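Local coordinates for protein amidohydrolase (Mycoplasma synoviae, PDB 3OVG) that hydrolyses phosphorylated furanose lactones, D-xylono- and L-arabino-1,4-lactone 5-phosphate, to the open-chain acids with the help of two zinc ions, at residues 185-190 with 200-205; 227-230 with 236-239. All blocks are in the same frame, centred on the assembly; numbering follows the deposited sequence.

Contact 1 (185-190 with 200-205); sequences ILVHTQ and KHLIGF. With ZN (zinc ion), chain H.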
loop_
_atom_site.group_PDB
_atom_site.type_symbol
_atom_site.label_atom_id
_atom_site.label_comp_id
_atom_site.label_asym_id
_atom_site.label_seq_id
_atom_site.Cartn_x
_atom_site.Cartn_y
_atom_site.Cartn_z
ATOM N N ILE A 185 -20.437 28.336 -16.249
ATOM C CA ILE A 185 -19.226 27.836 -15.618
ATOM C C ILE A 185 -19.707 26.988 -14.456
ATOM O O ILE A 185 -20.632 27.394 -13.738
ATOM C CB ILE A 185 -18.378 29.028 -15.060
ATOM C CG1 ILE A 185 -17.823 29.906 -16.199
ATOM C CG2 ILE A 185 -17.272 28.556 -14.157
ATOM C CD1 ILE A 185 -17.165 31.172 -15.721
ATOM N N LEU A 186 -19.129 25.807 -14.275
ATOM C CA LEU A 186 -19.273 25.125 -12.986
ATOM C C LEU A 186 -17.902 24.716 -12.434
ATOM O O LEU A 186 -17.075 24.120 -13.152
ATOM C CB LEU A 186 -20.218 23.925 -13.079
ATOM C CG LEU A 186 -20.439 23.120 -11.768
ATOM C CD1 LEU A 186 -21.872 22.550 -11.631
ATOM C CD2 LEU A 186 -19.412 21.985 -11.623
ATOM N N VAL A 187 -17.647 25.054 -11.182
ATOM C CA VAL A 187 -16.378 24.693 -10.529
ATOM C C VAL A 187 -16.510 23.613 -9.438
ATOM O O VAL A 187 -17.345 23.738 -8.540
ATOM C CB VAL A 187 -15.660 25.921 -9.963
ATOM C CG1 VAL A 187 -14.226 25.537 -9.480
ATOM C CG2 VAL A 187 -15.546 27.021 -11.051
ATOM N N HIS A 188 -15.704 22.542 -9.553
ATOM C CA HIS A 188 -15.549 21.504 -8.519
ATOM C C HIS A 188 -14.664 22.055 -7.409
ATOM O O HIS A 188 -13.516 22.415 -7.671
ATOM C CB HIS A 188 -14.896 20.226 -9.129
ATOM C CG HIS A 188 -14.095 19.403 -8.148
ATOM N ND1 HIS A 188 -14.472 18.135 -7.743
ATOM C CD2 HIS A 188 -12.934 19.664 -7.493
ATOM C CE1 HIS A 188 -13.592 17.657 -6.882
ATOM N NE2 HIS A 188 -12.639 18.564 -6.720
ATOM N N THR A 189 -15.160 22.149 -6.173
ATOM C CA THR A 189 -14.257 22.423 -5.054
ATOM C C THR A 189 -14.008 21.095 -4.346
ATOM O O THR A 189 -14.823 20.173 -4.467
ATOM C CB THR A 189 -14.824 23.455 -4.070
ATOM O OG1 THR A 189 -16.030 22.954 -3.489
ATOM C CG2 THR A 189 -15.112 24.778 -4.797
ATOM N N GLN A 190 -12.879 20.965 -3.647
ATOM C CA GLN A 190 -12.541 19.695 -3.024
ATOM C C GLN A 190 -12.958 19.775 -1.547
ATOM O O GLN A 190 -12.443 20.590 -0.821
ATOM C CB GLN A 190 -11.059 19.460 -3.171
ATOM C CG GLN A 190 -10.559 18.114 -2.680
ATOM C CD GLN A 190 -11.236 16.969 -3.391
ATOM O OE1 GLN A 190 -11.583 17.060 -4.577
ATOM N NE2 GLN A 190 -11.426 15.873 -2.671
ATOM N N LYS A 200 -14.466 34.747 -6.164
ATOM C CA LYS A 200 -13.836 36.058 -6.348
ATOM C C LYS A 200 -12.893 36.079 -7.531
ATOM O O LYS A 200 -12.815 37.064 -8.267
ATOM C CB LYS A 200 -13.108 36.463 -5.076
ATOM C CG LYS A 200 -14.095 36.766 -3.947
ATOM C CD LYS A 200 -13.497 36.438 -2.586
ATOM C CE LYS A 200 -12.886 37.631 -1.898
ATOM N NZ LYS A 200 -12.633 37.334 -0.425
ATOM N N HIS A 201 -12.177 34.979 -7.740
ATOM C CA HIS A 201 -11.223 34.972 -8.833
ATOM C C HIS A 201 -11.957 35.072 -10.151
ATOM O O HIS A 201 -11.623 35.910 -10.967
ATOM C CB HIS A 201 -10.280 33.751 -8.781
ATOM C CG HIS A 201 -9.412 33.732 -7.572
ATOM N ND1 HIS A 201 -8.945 32.567 -6.999
ATOM C CD2 HIS A 201 -8.935 34.747 -6.815
ATOM C CE1 HIS A 201 -8.220 32.868 -5.938
ATOM N NE2 HIS A 201 -8.201 34.183 -5.805
ATOM N N LEU A 202 -12.957 34.232 -10.358
ATOM C CA LEU A 202 -13.664 34.204 -11.634
ATOM C C LEU A 202 -14.218 35.577 -11.936
ATOM O O LEU A 202 -14.101 36.062 -13.052
ATOM C CB LEU A 202 -14.805 33.167 -11.611
ATOM C CG LEU A 202 -14.321 31.730 -11.661
ATOM C CD1 LEU A 202 -15.532 30.856 -11.439
ATOM C CD2 LEU A 202 -13.669 31.434 -13.012
ATOM N N ILE A 203 -14.840 36.180 -10.929
ATOM C CA ILE A 203 -15.414 37.494 -11.051
ATOM C C ILE A 203 -14.320 38.511 -11.259
ATOM O O ILE A 203 -14.483 39.439 -12.018
ATOM C CB ILE A 203 -16.216 37.852 -9.784
ATOM C CG1 ILE A 203 -17.486 36.991 -9.707
ATOM C CG2 ILE A 203 -16.513 39.341 -9.776
ATOM C CD1 ILE A 203 -18.185 36.989 -8.281
ATOM N N GLY A 204 -13.180 38.310 -10.608
ATOM C CA GLY A 204 -12.033 39.171 -10.836
ATOM C C GLY A 204 -11.515 39.137 -12.275
ATOM O O GLY A 204 -10.985 40.137 -12.773
ATOM N N PHE A 205 -11.625 37.992 -12.941
ATOM C CA PHE A 205 -11.234 37.928 -14.341
ATOM C C PHE A 205 -12.265 38.620 -15.233
ATOM O O PHE A 205 -11.992 38.880 -16.398
ATOM C CB PHE A 205 -11.050 36.493 -14.814
ATOM C CG PHE A 205 -9.787 35.868 -14.354
ATOM C CD1 PHE A 205 -8.567 36.325 -14.831
ATOM C CD2 PHE A 205 -9.818 34.827 -13.442
ATOM C CE1 PHE A 205 -7.376 35.728 -14.417
ATOM C CE2 PHE A 205 -8.645 34.225 -13.009
ATOM C CZ PHE A 205 -7.412 34.676 -13.489
HETATM ZN ZN ZN H . -16.374 16.970 -8.715
HETATM O O HOH W 1 -17.744 14.925 -8.414
#
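Leu-202 meets Ile-185 and Val-187 where a helix lies over a strand, and almost all of the touching is done by one methyl. Its CB starts the chain toward the strand but makes no contact of its own. At the next atom, CG lies anti to the carbonyl carbon (chi1 -73°) and still serves only as the branch point. Beyond it, CD1 sits over a pair of strand methyls and closes a triangle with them, 4.0 Å from CG2 of Ile-185 and 3.9 Å from CG2 of Val-187, so that residues two apart on the strand receive the same methyl. The other branch, CD2, stands farther from the strand, with CD1 of Ile-185 at 4.4 Å. Leu-202 runs antiparallel to the two strand side chains, overlapping them alongside rather than end on, and the backbones stay well apart: the closest CA atoms, of Ile-185 and Leu-202, are 9.3 Å from each other. This is how a (beta/alpha)8 barrel of the phosphotriesterase family covers its strands: strand 185-190 is followed by helix 195-205 in a beta-alpha-beta unit that ends in strand 212-215, where Ile-212 also touches Leu-202. The strand carries a different chemistry one residue further on. His-188 binds a zinc ion through ND1 at 2.4 Å, and a water lies 2.5 Å from the metal; His-216 and the carbamylated Lys-155 belong to the same site. At the edge of the imidazole, in its plane, NE2 makes a weak hydrogen bond of 2.8 Å to OE1 of Gln-190, with an N-H...O angle of only 126°. That same OE1 accepts a hydrogen bond from NZ of Lys-103, which ties the second-shell amide to a cationic residue.

Contact 2 (227-230 with 236-239); sequences EKVI and TLCF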
loop_
_atom_site.group_PDB
_atom_site.type_symbol
_atom_site.label_atom_id
_atom_site.label_comp_id
_atom_site.label_asym_id
_atom_site.label_seq_id
_atom_site.Cartn_x
_atom_site.Cartn_y
_atom_site.Cartn_z
ATOM N N GLU A 227 -23.650 31.094 3.239
ATOM C CA GLU A 227 -24.320 32.360 3.202
ATOM C C GLU A 227 -23.354 33.480 2.778
ATOM O O GLU A 227 -23.710 34.339 1.950
ATOM C CB GLU A 227 -24.942 32.631 4.587
ATOM C CG GLU A 227 -25.503 34.003 4.712
ATOM C CD GLU A 227 -26.125 34.213 6.102
ATOM O OE1 GLU A 227 -25.665 33.553 7.066
ATOM O OE2 GLU A 227 -27.052 35.038 6.201
ATOM N N LYS A 228 -22.142 33.436 3.337
ATOM C CA LYS A 228 -21.078 34.390 3.033
ATOM C C LYS A 228 -20.755 34.391 1.539
ATOM O O LYS A 228 -20.619 35.460 0.905
ATOM C CB LYS A 228 -19.796 34.050 3.813
ATOM C CG LYS A 228 -18.642 35.095 3.645
ATOM C CD LYS A 228 -17.362 34.637 4.379
ATOM C CE LYS A 228 -16.253 35.690 4.428
ATOM N NZ LYS A 228 -16.734 37.014 4.951
ATOM N N VAL A 229 -20.610 33.194 0.986
ATOM C CA VAL A 229 -20.209 33.059 -0.416
ATOM C C VAL A 229 -21.279 33.648 -1.317
ATOM O O VAL A 229 -20.997 34.489 -2.162
ATOM C CB VAL A 229 -19.987 31.601 -0.818
ATOM C CG1 VAL A 229 -19.768 31.504 -2.321
ATOM C CG2 VAL A 229 -18.801 31.025 -0.043
ATOM N N ILE A 230 -22.515 33.226 -1.107
ATOM C CA ILE A 230 -23.621 33.738 -1.894
ATOM C C ILE A 230 -23.745 35.264 -1.790
ATOM O O ILE A 230 -23.811 35.961 -2.820
ATOM C CB ILE A 230 -24.944 33.036 -1.538
ATOM C CG1 ILE A 230 -24.874 31.565 -1.993
ATOM C CG2 ILE A 230 -26.120 33.766 -2.177
ATOM C CD1 ILE A 230 -25.898 30.653 -1.371
ATOM N N THR A 236 -23.880 30.788 -7.501
ATOM C CA THR A 236 -24.879 29.768 -7.141
ATOM C C THR A 236 -24.122 28.524 -6.643
ATOM O O THR A 236 -23.088 28.112 -7.225
ATOM C CB THR A 236 -25.787 29.450 -8.364
ATOM O OG1 THR A 236 -26.509 30.625 -8.731
ATOM C CG2 THR A 236 -26.763 28.277 -8.114
ATOM N N LEU A 237 -24.599 27.975 -5.535
ATOM C CA LEU A 237 -24.039 26.756 -4.960
ATOM C C LEU A 237 -24.785 25.563 -5.544
ATOM O O LEU A 237 -25.990 25.470 -5.398
ATOM C CB LEU A 237 -24.155 26.771 -3.408
ATOM C CG LEU A 237 -23.553 28.016 -2.730
ATOM C CD1 LEU A 237 -23.603 27.986 -1.191
ATOM C CD2 LEU A 237 -22.109 28.272 -3.246
ATOM N N CYS A 238 -24.074 24.683 -6.250
ATOM C CA CYS A 238 -24.647 23.432 -6.741
ATOM C C CYS A 238 -24.368 22.329 -5.737
ATOM O O CYS A 238 -23.263 21.844 -5.637
ATOM C CB CYS A 238 -24.075 23.036 -8.110
ATOM S SG CYS A 238 -24.813 21.494 -8.757
ATOM N N PHE A 239 -25.378 21.927 -4.974
ATOM C CA PHE A 239 -25.168 20.874 -4.000
ATOM C C PHE A 239 -25.332 19.503 -4.594
ATOM O O PHE A 239 -26.319 19.240 -5.284
ATOM C CB PHE A 239 -26.175 21.009 -2.841
ATOM C CG PHE A 239 -25.930 22.189 -1.987
ATOM C CD1 PHE A 239 -24.815 22.229 -1.149
ATOM C CD2 PHE A 239 -26.796 23.276 -2.010
ATOM C CE1 PHE A 239 -24.582 23.330 -0.330
ATOM C CE2 PHE A 239 -26.558 24.382 -1.199
ATOM C CZ PHE A 239 -25.448 24.405 -0.365
#
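Leu-237 CG and Ile-230 CG1 both lie anti to the carbonyl carbon and beside the backbone N, with chi1 of -54° and -68°, and this brings two extended aliphatic chains together between strand and helix. Leu-237 sends its CB directly at the helix. Ile-230 leaves its helix obliquely, but its CG1 arm runs on extended (chi2 163°) and carries CD1 nearer the strand, to 3.5 Å from CD1 of Leu-237, a tight approach for two methyls. CD1 of Ile-230 also lies 3.8 Å from CG of Leu-237, and its CG1 stands 3.9 Å from the same CG, so the isoleucine arm is laid across the leucine fork rather than meeting it at one point. The second prong of that fork, CD2, turns to Val-229, whose CG1 is 4.1 Å away. Thus neighbouring helix residues share one leucine, each taking a different methyl. The backbones are nearest toward the connecting turn, where the CA atoms of Ile-230 and Thr-236 are 6.7 Å apart, because only a short connection separates helix 223-233 from the strand it precedes. Such a return is the second half of a beta-alpha-beta crossover, here strand 212-215, helix 223-233 and strand 236-239 of the barrel. The polar groups of the helix look to other partners: Lys-228 and Glu-227 form salt bridges with Glu-232 and Lys-231 further along it, while Gln-308 and Arg-301 of a second subunit pack against Glu-227 and Lys-228. All three touching side chains are hydrocarbon and buried, which implies that dispersion and the exclusion of water probably account for this junction, with no directional bond between the two segments.

In the fold
Contact 1 and contact 2 show the two halves of the barrel's repeating step: 185-190 with 200-205 joins a strand to the helix that follows it, whereas 227-230 with 236-239 joins a helix to the strand that follows it. Both strands belong to one parallel sheet, with strand 212-215 between them. The contact centres lie 12 Å apart, and the two meet directly where CD1 of Leu-186 packs 4.2 Å from CB of Cys-238. Contact 1 reaches the zinc site through its ligand His-188; contact 2 stays farther from the metals, the side chain of Leu-237 being about 9 Å from that of His-216 and about 14 Å from a zinc ion.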